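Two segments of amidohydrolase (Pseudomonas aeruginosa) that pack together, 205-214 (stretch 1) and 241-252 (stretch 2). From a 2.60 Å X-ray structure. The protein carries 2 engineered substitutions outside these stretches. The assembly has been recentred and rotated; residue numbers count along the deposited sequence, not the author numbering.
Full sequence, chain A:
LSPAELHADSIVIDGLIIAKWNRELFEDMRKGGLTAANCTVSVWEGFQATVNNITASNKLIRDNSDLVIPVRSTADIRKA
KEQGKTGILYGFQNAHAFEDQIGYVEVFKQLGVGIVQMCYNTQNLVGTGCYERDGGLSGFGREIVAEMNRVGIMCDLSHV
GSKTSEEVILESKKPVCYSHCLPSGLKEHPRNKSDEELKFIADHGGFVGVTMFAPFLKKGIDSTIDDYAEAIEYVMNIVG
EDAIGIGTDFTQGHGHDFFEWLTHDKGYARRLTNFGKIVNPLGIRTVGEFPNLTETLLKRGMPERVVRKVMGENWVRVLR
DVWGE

Stretch 1 (205-214) GGFVGVTMFA
Stretch 2, residues 241-252: EDAIGIGTDFTQ

Two short parallel strands, 207-210 and 244-246, lie side by side with their N-to-C directions 36° apart, and the register is simple: V208 (phi/psi -140/117) pairs with I244 (-125/145), G209 (-98/119) with G245 (-158/-173) and V210 with I246 (-102/141), at CA-CA distances of 4.9, 4.4 and 5.2 Å. The hydrogen bonds form the alternating ladder of a parallel sheet. V208 N donates to A243 O at 2.8 Å, G245 N to V208 O at 2.9 Å, V210 N to G245 O at 2.9 Å, and G247 N to V210 O at 3.0 Å. V208 and V210 thus use both their N and O atoms toward the partner stretch. Between these bonds, CA-H groups fill in against the same carbonyls, with I244 CA 3.3 Å from V208 O and G209 CA 3.2 Å from G245 O.

Three residues cover the most surface: M212, A243 and V210. A243 sits at the entrance to the ladder, with phi/psi of -120/26. Its carbonyl starts the bonding while its methyl, CB, rests 3.2 Å from G206 O. V210, extended at -81/134 with chi1 t, shares one face of the sheet with V208, I244 and I246; its CG2 meets CG1 of I244 (chi1 t, chi2 t) at 4.1 Å, an apolar contact.

On the opposite face, the one to which a CB on G209 or G245 would point, both positions of the bridged pair are glycine. F207, chi1 t and chi2 73°, points its CA-to-CB bond sideways, yet its ring end comes nearer, bringing CZ to 3.5 Å from G245 N. A CB on G245 would lie 2.5 Å from F207 CZ, a clash, so the bare backbone here makes room for the ring.

Beyond the ladder the chains part from regular strand geometry but remain in contact. T211, chi1 t, places OG1 2.9 Å from T248 O and 3.0 Å from G247 O, so its single proton has two carbonyls within reach. T248 (-45/-47) and D249, at positive phi (78/40), turn the second stretch, and a weak hydrogen bond runs from F250 N to T248 OG1, 3.1 Å, within the turn.

M212, a selenomethionine at -132/21, sets its CA-to-CB bond sideways, but its end comes nearer, with chi1 p, chi2 t and chi3 96°. Its CE lies 3.2 Å from T248 CG2, a tight methyl-methyl approach, closer than ordinary packing, and its SE is 4.9 Å from the F250 ring centroid, an oblique sulfur-aromatic-type approach in which the polarizable selenium meets the ring. Nearby, F213 (chi1 t, chi2 63°) brings CD1 to 3.6 Å from D249 OD2.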

ATOM      1  N   GLY A 205     -13.294  -4.701  24.854  1.00  9.83           N
ATOM      2  CA  GLY A 205     -12.226  -4.207  25.702  1.00 10.87           C
ATOM      3  C   GLY A 205     -11.447  -3.037  25.134  1.00 11.91           C
ATOM      4  O   GLY A 205     -10.333  -2.751  25.582  1.00 13.18           O
ATOM      5  N   GLY A 206     -12.034  -2.351  24.157  1.00 15.68           N
ATOM      6  CA  GLY A 206     -11.367  -1.218  23.538  1.00 15.09           C
ATOM      7  C   GLY A 206     -11.374   0.067  24.345  1.00 15.48           C
ATOM      8  O   GLY A 206     -11.984   0.151  25.418  1.00 14.89           O
ATOM      9  N   PHE A 207     -10.693   1.081  23.819  1.00 11.02           N
ATOM     10  CA  PHE A 207     -10.593   2.373  24.484  1.00  9.27           C
ATOM     11  C   PHE A 207     -10.956   3.466  23.492  1.00  8.25           C
ATOM     12  O   PHE A 207     -10.790   3.292  22.285  1.00 10.39           O
ATOM     13  CB  PHE A 207      -9.159   2.579  24.983  1.00  9.91           C
ATOM     14  CG  PHE A 207      -8.989   3.783  25.857  1.00 10.41           C
ATOM     15  CD1 PHE A 207      -9.471   3.785  27.163  1.00 11.03           C
ATOM     16  CD2 PHE A 207      -8.381   4.933  25.364  1.00 10.79           C
ATOM     17  CE1 PHE A 207      -9.351   4.917  27.961  1.00 12.73           C
ATOM     18  CE2 PHE A 207      -8.257   6.066  26.154  1.00 11.92           C
ATOM     19  CZ  PHE A 207      -8.742   6.063  27.451  1.00 12.86           C
ATOM     20  N   VAL A 208     -11.449   4.593  23.992  1.00  6.09           N
ATOM     21  CA  VAL A 208     -11.827   5.698  23.115  1.00  5.49           C
ATOM     22  C   VAL A 208     -11.446   7.067  23.657  1.00  5.75           C
ATOM     23  O   VAL A 208     -11.938   7.487  24.701  1.00  5.33           O
ATOM     24  CB  VAL A 208     -13.345   5.728  22.860  1.00  9.16           C
ATOM     25  CG1 VAL A 208     -13.709   6.983  22.056  1.00  7.72           C
ATOM     26  CG2 VAL A 208     -13.782   4.457  22.137  1.00  8.53           C
ATOM     27  N   GLY A 209     -10.568   7.759  22.938  1.00 14.26           N
ATOM     28  CA  GLY A 209     -10.166   9.094  23.340  1.00 13.31           C
ATOM     29  C   GLY A 209     -10.986  10.091  22.530  1.00 14.30           C
ATOM     30  O   GLY A 209     -10.923  10.095  21.296  1.00 13.65           O
ATOM     31  N   VAL A 210     -11.770  10.923  23.212  1.00 10.75           N
ATOM     32  CA  VAL A 210     -12.607  11.910  22.536  1.00 10.86           C
ATOM     33  C   VAL A 210     -11.785  13.132  22.163  1.00 13.30           C
ATOM     34  O   VAL A 210     -11.017  13.645  22.976  1.00 12.38           O
ATOM     35  CB  VAL A 210     -13.782  12.351  23.425  1.00  2.48           C
ATOM     36  CG1 VAL A 210     -14.720  13.236  22.640  1.00  1.15           C
ATOM     37  CG2 VAL A 210     -14.519  11.136  23.947  1.00  2.07           C
ATOM     38  N   THR A 211     -11.951  13.590  20.925  1.00 17.98           N
ATOM     39  CA  THR A 211     -11.219  14.746  20.416  1.00 20.18           C
ATOM     40  C   THR A 211     -12.086  16.005  20.388  1.00 21.96           C
ATOM     41  O   THR A 211     -13.281  15.952  20.676  1.00 21.16           O
ATOM     42  CB  THR A 211     -10.692  14.481  18.991  1.00 22.96           C
ATOM     43  OG1 THR A 211      -9.794  15.532  18.614  1.00 24.37           O
ATOM     44  CG2 THR A 211     -11.848  14.423  17.990  1.00 21.46           C
HETATM   45  N   MSE A 212     -11.474  17.129  20.023  1.00 23.34           N
HETATM   46  CA  MSE A 212     -12.174  18.412  19.969  1.00 26.32           C
HETATM   47  C   MSE A 212     -11.947  19.186  18.668  1.00 23.69           C
HETATM   48  O   MSE A 212     -12.138  20.401  18.624  1.00 23.13           O
HETATM   49  CB  MSE A 212     -11.733  19.282  21.143  1.00 71.13           C
HETATM   50  CG  MSE A 212     -10.231  19.487  21.201  1.00 80.73           C
HETATM   51 SE   MSE A 212      -9.684  20.805  22.493  1.00 96.39          SE
HETATM   52  CE  MSE A 212      -9.280  19.638  23.968  1.00 90.88           C
ATOM     53  N   PHE A 213     -11.554  18.490  17.609  1.00 19.52           N
ATOM     54  CA  PHE A 213     -11.304  19.157  16.338  1.00 18.46           C
ATOM     55  C   PHE A 213     -12.554  19.836  15.786  1.00 18.76           C
ATOM     56  O   PHE A 213     -13.545  19.176  15.468  1.00 18.55           O
ATOM     57  CB  PHE A 213     -10.767  18.168  15.315  1.00 22.92           C
ATOM     58  CG  PHE A 213      -9.946  18.809  14.251  1.00 23.27           C
ATOM     59  CD1 PHE A 213      -8.760  19.458  14.577  1.00 24.61           C
ATOM     60  CD2 PHE A 213     -10.355  18.780  12.925  1.00 23.88           C
ATOM     61  CE1 PHE A 213      -7.991  20.073  13.596  1.00 26.48           C
ATOM     62  CE2 PHE A 213      -9.595  19.391  11.933  1.00 25.26           C
ATOM     63  CZ  PHE A 213      -8.411  20.039  12.266  1.00 25.47           C
ATOM     64  N   ALA A 214     -12.486  21.159  15.661  1.00 18.93           N
ATOM     65  CA  ALA A 214     -13.598  21.974  15.175  1.00 18.12           C
ATOM     66  C   ALA A 214     -14.440  21.332  14.073  1.00 18.22           C
ATOM     67  O   ALA A 214     -15.637  21.093  14.255  1.00 18.74           O
ATOM     68  CB  ALA A 214     -13.077  23.333  14.712  1.00 24.36           C
ATOM     69  N   GLU A 241     -17.393   4.386  31.883  1.00 10.58           N
ATOM     70  CA  GLU A 241     -16.333   5.155  32.520  1.00 11.99           C
ATOM     71  C   GLU A 241     -14.951   4.538  32.551  1.00 11.45           C
ATOM     72  O   GLU A 241     -14.015   5.167  33.028  1.00 12.38           O
ATOM     73  CB  GLU A 241     -16.730   5.545  33.941  1.00 28.13           C
ATOM     74  CG  GLU A 241     -17.110   4.394  34.836  1.00 31.61           C
ATOM     75  CD  GLU A 241     -17.345   4.847  36.260  1.00 34.69           C
ATOM     76  OE1 GLU A 241     -16.350   5.103  36.966  1.00 36.48           O
ATOM     77  OE2 GLU A 241     -18.521   4.964  36.666  1.00 36.44           O
ATOM     78  N   ASP A 242     -14.803   3.325  32.041  1.00 11.03           N
ATOM     79  CA  ASP A 242     -13.490   2.693  32.052  1.00 10.64           C
ATOM     80  C   ASP A 242     -12.794   2.653  30.692  1.00  9.08           C
ATOM     81  O   ASP A 242     -11.607   2.338  30.612  1.00  7.00           O
ATOM     82  CB  ASP A 242     -13.600   1.281  32.624  1.00 42.29           C
ATOM     83  CG  ASP A 242     -13.761   1.275  34.139  1.00 48.60           C
ATOM     84  OD1 ASP A 242     -14.067   0.199  34.696  1.00 52.00           O
ATOM     85  OD2 ASP A 242     -13.570   2.338  34.771  1.00 50.24           O
ATOM     86  N   ALA A 243     -13.517   2.996  29.629  1.00 12.60           N
ATOM     87  CA  ALA A 243     -12.940   2.973  28.290  1.00 11.72           C
ATOM     88  C   ALA A 243     -12.938   4.329  27.573  1.00 11.67           C
ATOM     89  O   ALA A 243     -12.924   4.385  26.339  1.00 10.67           O
ATOM     90  CB  ALA A 243     -13.676   1.953  27.447  1.00 19.35           C
ATOM     91  N   ILE A 244     -12.935   5.418  28.339  1.00 11.39           N
ATOM     92  CA  ILE A 244     -12.955   6.752  27.752  1.00 10.20           C
ATOM     93  C   ILE A 244     -11.797   7.626  28.239  1.00 10.01           C
ATOM     94  O   ILE A 244     -11.378   7.534  29.387  1.00 10.94           O
ATOM     95  CB  ILE A 244     -14.292   7.458  28.064  1.00  6.50           C
ATOM     96  CG1 ILE A 244     -14.396   8.756  27.278  1.00  6.23           C
ATOM     97  CG2 ILE A 244     -14.395   7.749  29.557  1.00  6.52           C
ATOM     98  CD1 ILE A 244     -15.669   9.514  27.545  1.00  8.98           C
ATOM     99  N   GLY A 245     -11.289   8.473  27.351  1.00  9.92           N
ATOM    100  CA  GLY A 245     -10.186   9.349  27.699  1.00  9.45           C
ATOM    101  C   GLY A 245     -10.119  10.563  26.788  1.00  9.36           C
ATOM    102  O   GLY A 245     -11.007  10.781  25.959  1.00  7.14           O
ATOM    103  N   ILE A 246      -9.056  11.349  26.934  1.00  9.24           N
ATOM    104  CA  ILE A 246      -8.875  12.548  26.128  1.00 10.85           C
ATOM    105  C   ILE A 246      -7.875  12.385  24.988  1.00 12.73           C
ATOM    106  O   ILE A 246      -6.846  11.728  25.143  1.00 13.21           O
ATOM    107  CB  ILE A 246      -8.428  13.730  27.013  1.00  7.92           C
ATOM    108  CG1 ILE A 246      -9.571  14.127  27.941  1.00  8.43           C
ATOM    109  CG2 ILE A 246      -8.011  14.923  26.156  1.00  7.58           C
ATOM    110  CD1 ILE A 246     -10.857  14.485  27.210  1.00  4.37           C
ATOM    111  N   GLY A 247      -8.207  12.990  23.848  1.00 17.69           N
ATOM    112  CA  GLY A 247      -7.359  12.981  22.661  1.00 18.65           C
ATOM    113  C   GLY A 247      -7.626  14.288  21.915  1.00 19.79           C
ATOM    114  O   GLY A 247      -8.188  14.293  20.817  1.00 19.18           O
ATOM    115  N   THR A 248      -7.228  15.403  22.525  1.00 27.08           N
ATOM    116  CA  THR A 248      -7.460  16.740  21.973  1.00 28.75           C
ATOM    117  C   THR A 248      -7.181  16.929  20.492  1.00 28.59           C
ATOM    118  O   THR A 248      -7.988  17.519  19.774  1.00 29.30           O
ATOM    119  CB  THR A 248      -6.647  17.811  22.721  1.00 25.60           C
ATOM    120  OG1 THR A 248      -5.270  17.728  22.330  1.00 28.91           O
ATOM    121  CG2 THR A 248      -6.758  17.608  24.216  1.00 27.44           C
ATOM    122  N   ASP A 249      -6.032  16.450  20.038  1.00 14.94           N
ATOM    123  CA  ASP A 249      -5.667  16.600  18.642  1.00 12.69           C
ATOM    124  C   ASP A 249      -5.181  18.037  18.454  1.00 11.32           C
ATOM    125  O   ASP A 249      -5.495  18.687  17.461  1.00 10.14           O
ATOM    126  CB  ASP A 249      -6.883  16.306  17.757  1.00 29.86           C
ATOM    127  CG  ASP A 249      -6.519  16.108  16.297  1.00 35.49           C
ATOM    128  OD1 ASP A 249      -5.354  15.756  16.014  1.00 35.82           O
ATOM    129  OD2 ASP A 249      -7.406  16.284  15.428  1.00 38.19           O
ATOM    130  N   PHE A 250      -4.419  18.532  19.430  1.00 17.63           N
ATOM    131  CA  PHE A 250      -3.867  19.884  19.364  1.00 17.69           C
ATOM    132  C   PHE A 250      -2.878  20.015  18.205  1.00 16.59           C
ATOM    133  O   PHE A 250      -1.954  19.208  18.070  1.00 17.12           O
ATOM    134  CB  PHE A 250      -3.147  20.238  20.668  1.00 14.35           C
ATOM    135  CG  PHE A 250      -4.017  20.925  21.682  1.00 18.22           C
ATOM    136  CD1 PHE A 250      -4.740  22.069  21.339  1.00 17.72           C
ATOM    137  CD2 PHE A 250      -4.094  20.450  22.991  1.00 18.93           C
ATOM    138  CE1 PHE A 250      -5.526  22.731  22.284  1.00 16.25           C
ATOM    139  CE2 PHE A 250      -4.878  21.105  23.943  1.00 17.84           C
ATOM    140  CZ  PHE A 250      -5.595  22.249  23.586  1.00 16.74           C
ATOM    141  N   THR A 251      -3.074  21.037  17.378  1.00  6.27           N
ATOM    142  CA  THR A 251      -2.209  21.290  16.225  1.00  5.86           C
ATOM    143  C   THR A 251      -1.443  22.597  16.452  1.00  5.90           C
ATOM    144  O   THR A 251      -0.983  23.248  15.507  1.00  4.84           O
ATOM    145  CB  THR A 251      -3.041  21.418  14.936  1.00  6.59           C
ATOM    146  OG1 THR A 251      -3.892  22.568  15.022  1.00  7.80           O
ATOM    147  CG2 THR A 251      -3.905  20.191  14.746  1.00  6.91           C
ATOM    148  N   GLN A 252      -1.310  22.956  17.725  1.00  7.46           N
ATOM    149  CA  GLN A 252      -0.644  24.179  18.152  1.00  7.97           C
ATOM    150  C   GLN A 252       0.673  24.541  17.462  1.00  9.59           C
ATOM    151  O   GLN A 252       1.654  23.793  17.508  1.00 10.00           O
ATOM    152  CB  GLN A 252      -0.432  24.129  19.661  1.00  5.23           C
ATOM    153  CG  GLN A 252      -0.193  25.479  20.277  1.00  5.42           C
ATOM    154  CD  GLN A 252      -0.163  25.427  21.783  1.00  4.99           C
ATOM    155  OE1 GLN A 252      -1.120  24.988  22.419  1.00  5.31           O
ATOM    156  NE2 GLN A 252       0.940  25.880  22.367  1.00  6.19           N
TER